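Local coordinates for nonaheme cytochrome C (Desulfovibrio desulfuricans, PDB 1DUW), which carries electrons through nine covalently bound c-type haems, probably relaying them between periplasmic hydrogenase and a membrane-bound redox complex, at the heme c site. Numbering follows the deposited sequence.

The heme c site. Residues 183-184, 186-190, 195-196, 199-200, 260, 263-264, 267-268, 270-271, 276, 279, 281, 284, 287-288. With HEC (heme c), chain B; HEC (heme c), chain C.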
# COMPACT_ATOMS: atom_id res chain seq x y z
N ILE A 183 1.64 10.00 -27.87
CA ILE A 183 2.63 8.93 -27.77
C ILE A 183 2.95 8.46 -29.18
O ILE A 183 2.17 7.72 -29.79
CB ILE A 183 2.14 7.77 -26.89
CG1 ILE A 183 1.66 8.25 -25.51
CG2 ILE A 183 3.18 6.67 -26.73
CD1 ILE A 183 1.29 7.10 -24.59
N ASP A 184 4.09 8.94 -29.65
CA ASP A 184 4.53 8.65 -31.01
C ASP A 184 5.91 8.03 -31.16
O ASP A 184 6.38 7.92 -32.30
CB ASP A 184 4.53 9.99 -31.76
CG ASP A 184 5.55 10.97 -31.20
OD1 ASP A 184 5.64 12.09 -31.76
OD2 ASP A 184 6.26 10.65 -30.22
N LEU A 186 6.96 5.23 -31.35
CA LEU A 186 7.02 4.13 -32.29
C LEU A 186 6.05 4.29 -33.47
O LEU A 186 5.89 3.28 -34.17
CB LEU A 186 6.69 2.81 -31.60
CG LEU A 186 7.52 2.37 -30.40
CD1 LEU A 186 6.71 1.40 -29.54
CD2 LEU A 186 8.84 1.74 -30.82
N ALA A 187 5.43 5.45 -33.66
CA ALA A 187 4.43 5.64 -34.71
C ALA A 187 4.94 5.11 -36.04
O ALA A 187 6.01 5.45 -36.54
CB ALA A 187 3.99 7.09 -34.81
N ASP A 188 4.11 4.21 -36.58
CA ASP A 188 4.43 3.57 -37.84
C ASP A 188 3.16 3.06 -38.53
O ASP A 188 2.62 3.77 -39.38
CB ASP A 188 5.40 2.41 -37.59
CG ASP A 188 5.96 1.93 -38.93
OD1 ASP A 188 5.80 0.74 -39.26
OD2 ASP A 188 6.55 2.78 -39.63
N LYS A 189 2.71 1.87 -38.15
CA LYS A 189 1.50 1.30 -38.73
C LYS A 189 0.26 2.08 -38.31
O LYS A 189 -0.77 2.17 -39.00
CB LYS A 189 1.39 -0.16 -38.31
CG LYS A 189 0.12 -0.85 -38.74
CD LYS A 189 0.23 -2.36 -38.57
CE LYS A 189 -0.98 -3.08 -39.16
NZ LYS A 189 -2.23 -2.30 -38.92
N TYR A 190 0.32 2.70 -37.12
CA TYR A 190 -0.83 3.47 -36.67
C TYR A 190 -0.40 4.90 -36.38
O TYR A 190 0.80 5.15 -36.31
CB TYR A 190 -1.44 2.89 -35.40
CG TYR A 190 -1.90 1.46 -35.49
CD1 TYR A 190 -1.04 0.40 -35.24
CD2 TYR A 190 -3.22 1.18 -35.82
CE1 TYR A 190 -1.48 -0.90 -35.32
CE2 TYR A 190 -3.68 -0.12 -35.91
CZ TYR A 190 -2.79 -1.15 -35.65
OH TYR A 190 -3.25 -2.44 -35.74
N PHE A 195 -2.97 10.17 -25.94
CA PHE A 195 -3.34 9.81 -24.59
C PHE A 195 -3.95 10.93 -23.76
O PHE A 195 -3.35 12.00 -23.69
CB PHE A 195 -2.07 9.32 -23.86
CG PHE A 195 -2.25 8.73 -22.49
CD1 PHE A 195 -3.21 7.75 -22.22
CD2 PHE A 195 -1.45 9.16 -21.44
CE1 PHE A 195 -3.34 7.22 -20.96
CE2 PHE A 195 -1.60 8.62 -20.17
CZ PHE A 195 -2.54 7.64 -19.91
N THR A 196 -5.10 10.61 -23.16
CA THR A 196 -5.82 11.55 -22.31
C THR A 196 -5.23 11.49 -20.90
O THR A 196 -5.84 11.09 -19.91
CB THR A 196 -7.34 11.29 -22.20
OG1 THR A 196 -7.62 9.94 -21.82
CG2 THR A 196 -7.99 11.53 -23.57
N ARG A 199 -7.05 13.52 -18.14
CA ARG A 199 -8.36 12.93 -17.80
C ARG A 199 -8.13 11.63 -17.06
O ARG A 199 -8.80 11.29 -16.08
CB ARG A 199 -9.23 12.70 -19.03
CG ARG A 199 -10.67 12.31 -18.70
CD ARG A 199 -11.30 11.44 -19.76
NE ARG A 199 -10.70 10.11 -19.89
CZ ARG A 199 -10.86 9.17 -18.95
NH1 ARG A 199 -11.59 9.46 -17.88
NH2 ARG A 199 -10.31 7.98 -19.09
N HIS A 200 -7.15 10.84 -17.52
CA HIS A 200 -6.91 9.58 -16.82
C HIS A 200 -6.58 9.77 -15.35
O HIS A 200 -7.15 9.17 -14.46
CB HIS A 200 -5.71 8.87 -17.44
CG HIS A 200 -6.07 7.93 -18.54
ND1 HIS A 200 -6.50 8.35 -19.78
CD2 HIS A 200 -6.06 6.58 -18.56
CE1 HIS A 200 -6.75 7.31 -20.53
NE2 HIS A 200 -6.48 6.26 -19.81
N LYS A 260 7.19 -1.40 -27.30
CA LYS A 260 5.82 -1.73 -27.68
C LYS A 260 5.10 -2.46 -26.55
O LYS A 260 4.00 -2.05 -26.20
CB LYS A 260 5.76 -2.59 -28.94
CG LYS A 260 4.37 -2.88 -29.47
CD LYS A 260 4.41 -3.22 -30.95
CE LYS A 260 3.54 -4.40 -31.33
NZ LYS A 260 4.29 -5.44 -32.10
N TYR A 263 4.23 -0.31 -23.42
CA TYR A 263 2.99 0.45 -23.56
C TYR A 263 1.82 -0.52 -23.47
O TYR A 263 0.88 -0.30 -22.71
CB TYR A 263 2.92 1.24 -24.84
CG TYR A 263 3.85 2.42 -25.01
CD1 TYR A 263 4.67 2.50 -26.13
CD2 TYR A 263 3.92 3.45 -24.08
CE1 TYR A 263 5.54 3.55 -26.34
CE2 TYR A 263 4.79 4.51 -24.27
CZ TYR A 263 5.59 4.55 -25.39
OH TYR A 263 6.44 5.60 -25.58
N HIS A 264 1.83 -1.60 -24.24
CA HIS A 264 0.68 -2.49 -24.16
C HIS A 264 0.42 -3.05 -22.78
O HIS A 264 -0.69 -2.99 -22.27
CB HIS A 264 0.88 -3.67 -25.14
CG HIS A 264 0.51 -3.24 -26.52
ND1 HIS A 264 0.44 -4.10 -27.58
CD2 HIS A 264 0.18 -2.01 -26.99
CE1 HIS A 264 0.09 -3.44 -28.67
NE2 HIS A 264 -0.07 -2.18 -28.31
N CYS A 267 -0.66 0.04 -20.31
CA CYS A 267 -2.00 0.57 -20.55
C CYS A 267 -3.05 -0.51 -20.38
O CYS A 267 -4.04 -0.41 -19.66
CB CYS A 267 -2.07 1.13 -21.97
SG CYS A 267 -0.77 2.32 -22.33
N MET A 268 -2.84 -1.63 -21.09
CA MET A 268 -3.81 -2.71 -20.96
C MET A 268 -3.82 -3.34 -19.58
O MET A 268 -4.86 -3.79 -19.12
CB MET A 268 -3.51 -3.82 -21.97
CG MET A 268 -3.64 -3.37 -23.41
SD MET A 268 -3.12 -4.70 -24.51
CE MET A 268 -3.26 -3.88 -26.09
N CYS A 270 -3.60 -1.99 -16.66
CA CYS A 270 -4.52 -1.30 -15.77
C CYS A 270 -5.98 -1.47 -16.20
O CYS A 270 -6.81 -1.78 -15.35
CB CYS A 270 -4.23 0.20 -15.67
SG CYS A 270 -5.52 1.06 -14.73
N HIS A 271 -6.26 -1.27 -17.48
CA HIS A 271 -7.63 -1.40 -17.98
C HIS A 271 -8.27 -2.70 -17.54
O HIS A 271 -9.38 -2.85 -17.06
CB HIS A 271 -7.63 -1.42 -19.51
CG HIS A 271 -7.32 -0.10 -20.10
ND1 HIS A 271 -7.08 0.09 -21.43
CD2 HIS A 271 -7.25 1.12 -19.51
CE1 HIS A 271 -6.86 1.36 -21.67
NE2 HIS A 271 -6.96 1.97 -20.52
N VAL A 276 -12.07 -2.08 -17.22
CA VAL A 276 -12.46 -1.00 -18.12
C VAL A 276 -13.30 -1.58 -19.27
O VAL A 276 -12.92 -2.57 -19.88
CB VAL A 276 -11.23 -0.27 -18.67
CG1 VAL A 276 -11.60 0.68 -19.81
CG2 VAL A 276 -10.54 0.47 -17.51
N PRO A 279 -11.32 1.13 -23.90
CA PRO A 279 -11.18 0.06 -24.88
C PRO A 279 -10.78 -1.31 -24.37
O PRO A 279 -10.06 -1.49 -23.39
CB PRO A 279 -9.97 0.56 -25.72
CG PRO A 279 -9.14 1.26 -24.70
CD PRO A 279 -10.14 2.01 -23.86
N ASN A 281 -8.64 -4.80 -24.91
CA ASN A 281 -7.29 -4.91 -25.47
C ASN A 281 -7.34 -5.13 -26.97
O ASN A 281 -6.35 -4.86 -27.64
CB ASN A 281 -6.54 -6.06 -24.79
CG ASN A 281 -6.35 -5.75 -23.32
OD1 ASN A 281 -6.66 -4.64 -22.88
ND2 ASN A 281 -5.84 -6.70 -22.56
N CYS A 284 -7.83 -2.08 -30.90
CA CYS A 284 -6.62 -1.44 -31.39
C CYS A 284 -6.79 -0.00 -31.85
O CYS A 284 -6.05 0.87 -31.41
CB CYS A 284 -6.04 -2.20 -32.60
SG CYS A 284 -6.16 -3.98 -32.46
N CYS A 287 -7.05 3.06 -29.24
CA CYS A 287 -5.88 3.72 -28.66
C CYS A 287 -5.01 4.41 -29.71
O CYS A 287 -4.30 5.38 -29.42
CB CYS A 287 -5.02 2.69 -27.93
SG CYS A 287 -5.77 2.14 -26.39
N HIS A 288 -5.07 3.90 -30.93
CA HIS A 288 -4.30 4.54 -32.01
C HIS A 288 -4.94 4.21 -33.35
O HIS A 288 -5.03 3.06 -33.80
CB HIS A 288 -2.82 4.16 -31.95
CG HIS A 288 -2.62 2.70 -31.65
ND1 HIS A 288 -3.18 1.71 -32.43
CD2 HIS A 288 -1.95 2.06 -30.66
CE1 HIS A 288 -2.86 0.52 -31.95
NE2 HIS A 288 -2.13 0.73 -30.90
FE HEC B . -1.05 -0.79 -29.66
CHA HEC B . 1.89 0.91 -30.31
CHB HEC B . -0.54 -2.76 -32.46
CHC HEC B . -4.10 -2.33 -29.15
CHD HEC B . -1.68 1.34 -27.00
NA HEC B . 0.36 -0.89 -31.10
C1A HEC B . 1.51 -0.12 -31.14
C2A HEC B . 2.29 -0.56 -32.27
C3A HEC B . 1.61 -1.59 -32.87
C4A HEC B . 0.39 -1.80 -32.12
CMA HEC B . 1.81 -2.12 -34.28
CAA HEC B . 3.53 0.19 -32.74
CBA HEC B . 3.34 1.60 -33.25
CGA HEC B . 2.79 1.69 -34.66
O1A HEC B . 3.12 0.87 -35.54
O2A HEC B . 2.26 2.78 -34.98
NB HEC B . -2.10 -2.23 -30.62
C1B HEC B . -1.69 -2.92 -31.72
C2B HEC B . -2.69 -3.92 -32.04
C3B HEC B . -3.70 -3.80 -31.11
C4B HEC B . -3.32 -2.73 -30.21
CMB HEC B . -2.71 -4.68 -33.34
CAB HEC B . -5.07 -4.46 -31.09
CBB HEC B . -4.94 -5.98 -31.13
NC HEC B . -2.58 -0.53 -28.36
C1C HEC B . -3.72 -1.31 -28.31
C2C HEC B . -4.52 -0.87 -27.18
C3C HEC B . -3.84 0.17 -26.58
C4C HEC B . -2.60 0.37 -27.31
CMC HEC B . -5.91 -1.37 -26.91
CAC HEC B . -4.42 1.19 -25.61
CBC HEC B . -4.94 0.55 -24.33
ND HEC B . -0.10 0.80 -28.84
C1D HEC B . -0.47 1.43 -27.67
C2D HEC B . 0.48 2.49 -27.43
C3D HEC B . 1.40 2.46 -28.44
C4D HEC B . 1.12 1.28 -29.24
CMD HEC B . 0.36 3.59 -26.41
CAD HEC B . 2.51 3.47 -28.74
CBD HEC B . 2.26 4.18 -30.06
CGD HEC B . 3.48 4.85 -30.66
O1D HEC B . 4.41 5.13 -29.88
O2D HEC B . 3.35 5.40 -31.78
FE HEC C . -6.68 4.07 -20.10
CHA HEC C . -10.03 4.70 -20.64
CHB HEC C . -6.01 4.72 -23.46
CHC HEC C . -3.30 3.58 -19.54
CHD HEC C . -7.30 3.56 -16.74
NA HEC C . -7.78 4.61 -21.71
C1A HEC C . -9.14 4.79 -21.69
C2A HEC C . -9.55 5.13 -23.04
C3A HEC C . -8.43 5.13 -23.83
C4A HEC C . -7.31 4.80 -22.99
CMA HEC C . -8.41 5.29 -25.34
CAA HEC C . -10.91 5.77 -23.34
CBA HEC C . -11.08 7.15 -22.71
CGA HEC C . -9.89 8.07 -22.79
O1A HEC C . -9.29 8.25 -23.87
O2A HEC C . -9.59 8.77 -21.78
NB HEC C . -5.02 4.15 -21.25
C1B HEC C . -4.98 4.41 -22.59
C2B HEC C . -3.60 4.31 -23.02
C3B HEC C . -2.85 3.99 -21.93
C4B HEC C . -3.75 3.88 -20.80
CMB HEC C . -3.15 4.57 -24.44
CAB HEC C . -1.35 3.90 -21.72
CBB HEC C . -0.56 5.03 -22.37
NC HEC C . -5.55 3.67 -18.48
C1C HEC C . -4.19 3.49 -18.49
C2C HEC C . -3.77 3.16 -17.15
C3C HEC C . -4.88 3.15 -16.35
C4C HEC C . -6.00 3.58 -17.18
CMC HEC C . -2.33 2.71 -16.91
CAC HEC C . -5.05 2.81 -14.89
CBC HEC C . -3.82 3.02 -13.99
ND HEC C . -8.33 4.14 -18.94
C1D HEC C . -8.34 3.90 -17.59
C2D HEC C . -9.71 4.03 -17.13
C3D HEC C . -10.49 4.12 -18.25
C4D HEC C . -9.62 4.30 -19.39
CMD HEC C . -10.08 3.66 -15.72
CAD HEC C . -12.00 3.97 -18.35
CBD HEC C . -12.75 5.29 -18.19
CGD HEC C . -12.61 5.85 -16.79
O1D HEC C . -13.26 5.34 -15.85
O2D HEC C . -11.88 6.85 -16.63
O HOH W 1 -6.34 8.07 -23.95
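Helix 259-273 presents His264, Cys267, Cys270 and His271 along successive turns, while the loop 186-190 offers the backbone N-H groups of Leu186, Asp188, Lys189 and Tyr190 to the propionates of HEC (chain B). This is a pair of bis-histidine haems of the cytochrome c3 type. Imidazole suits the iron because NE2 donates its lone pair well, while ND1 can carry a hydrogen for a second contact: His264 and His288 oppose each other across the chain B haem iron at 175°, as His200 and His271 do across that of HEC (chain C). Nucleophilic cysteine sulfur, added across haem vinyls, makes permanent thioethers: Cys267 and Cys270, with His271, form the CXXCH motif of the chain C haem; Cys284 and Cys287, followed by His288, serve the chain B haem. Asp188 N and Tyr190 N both donate to propionate O2A of the chain B haem, the latter at 2.9 Å. Arg199, CG anti to the backbone N (chi1 -170°) and bent at chi3, lays its planar guanidinium edge-on to both chain C haem propionates. NE forms a salt bridge with O2A at 2.6 Å, NH1 reaches O2D at 2.9 Å, and NH2 bonds both oxygens; its presumed positive charge would balance theirs. The tilted Phe195 ring points CE1 at the centre of one His200 face, which would restrict rotation. His200 ND1 donates to Thr196 O at 2.8 Å, from above the carbonyl plane, and to Thr196 OG1, which may enrich the ligating nitrogen. Slim, flexible Met268 extends along the His264 side of the chain B haem, its methyl CE over the His264 ring centre and 3.7 Å from the centroid of the pyrrole containing NC.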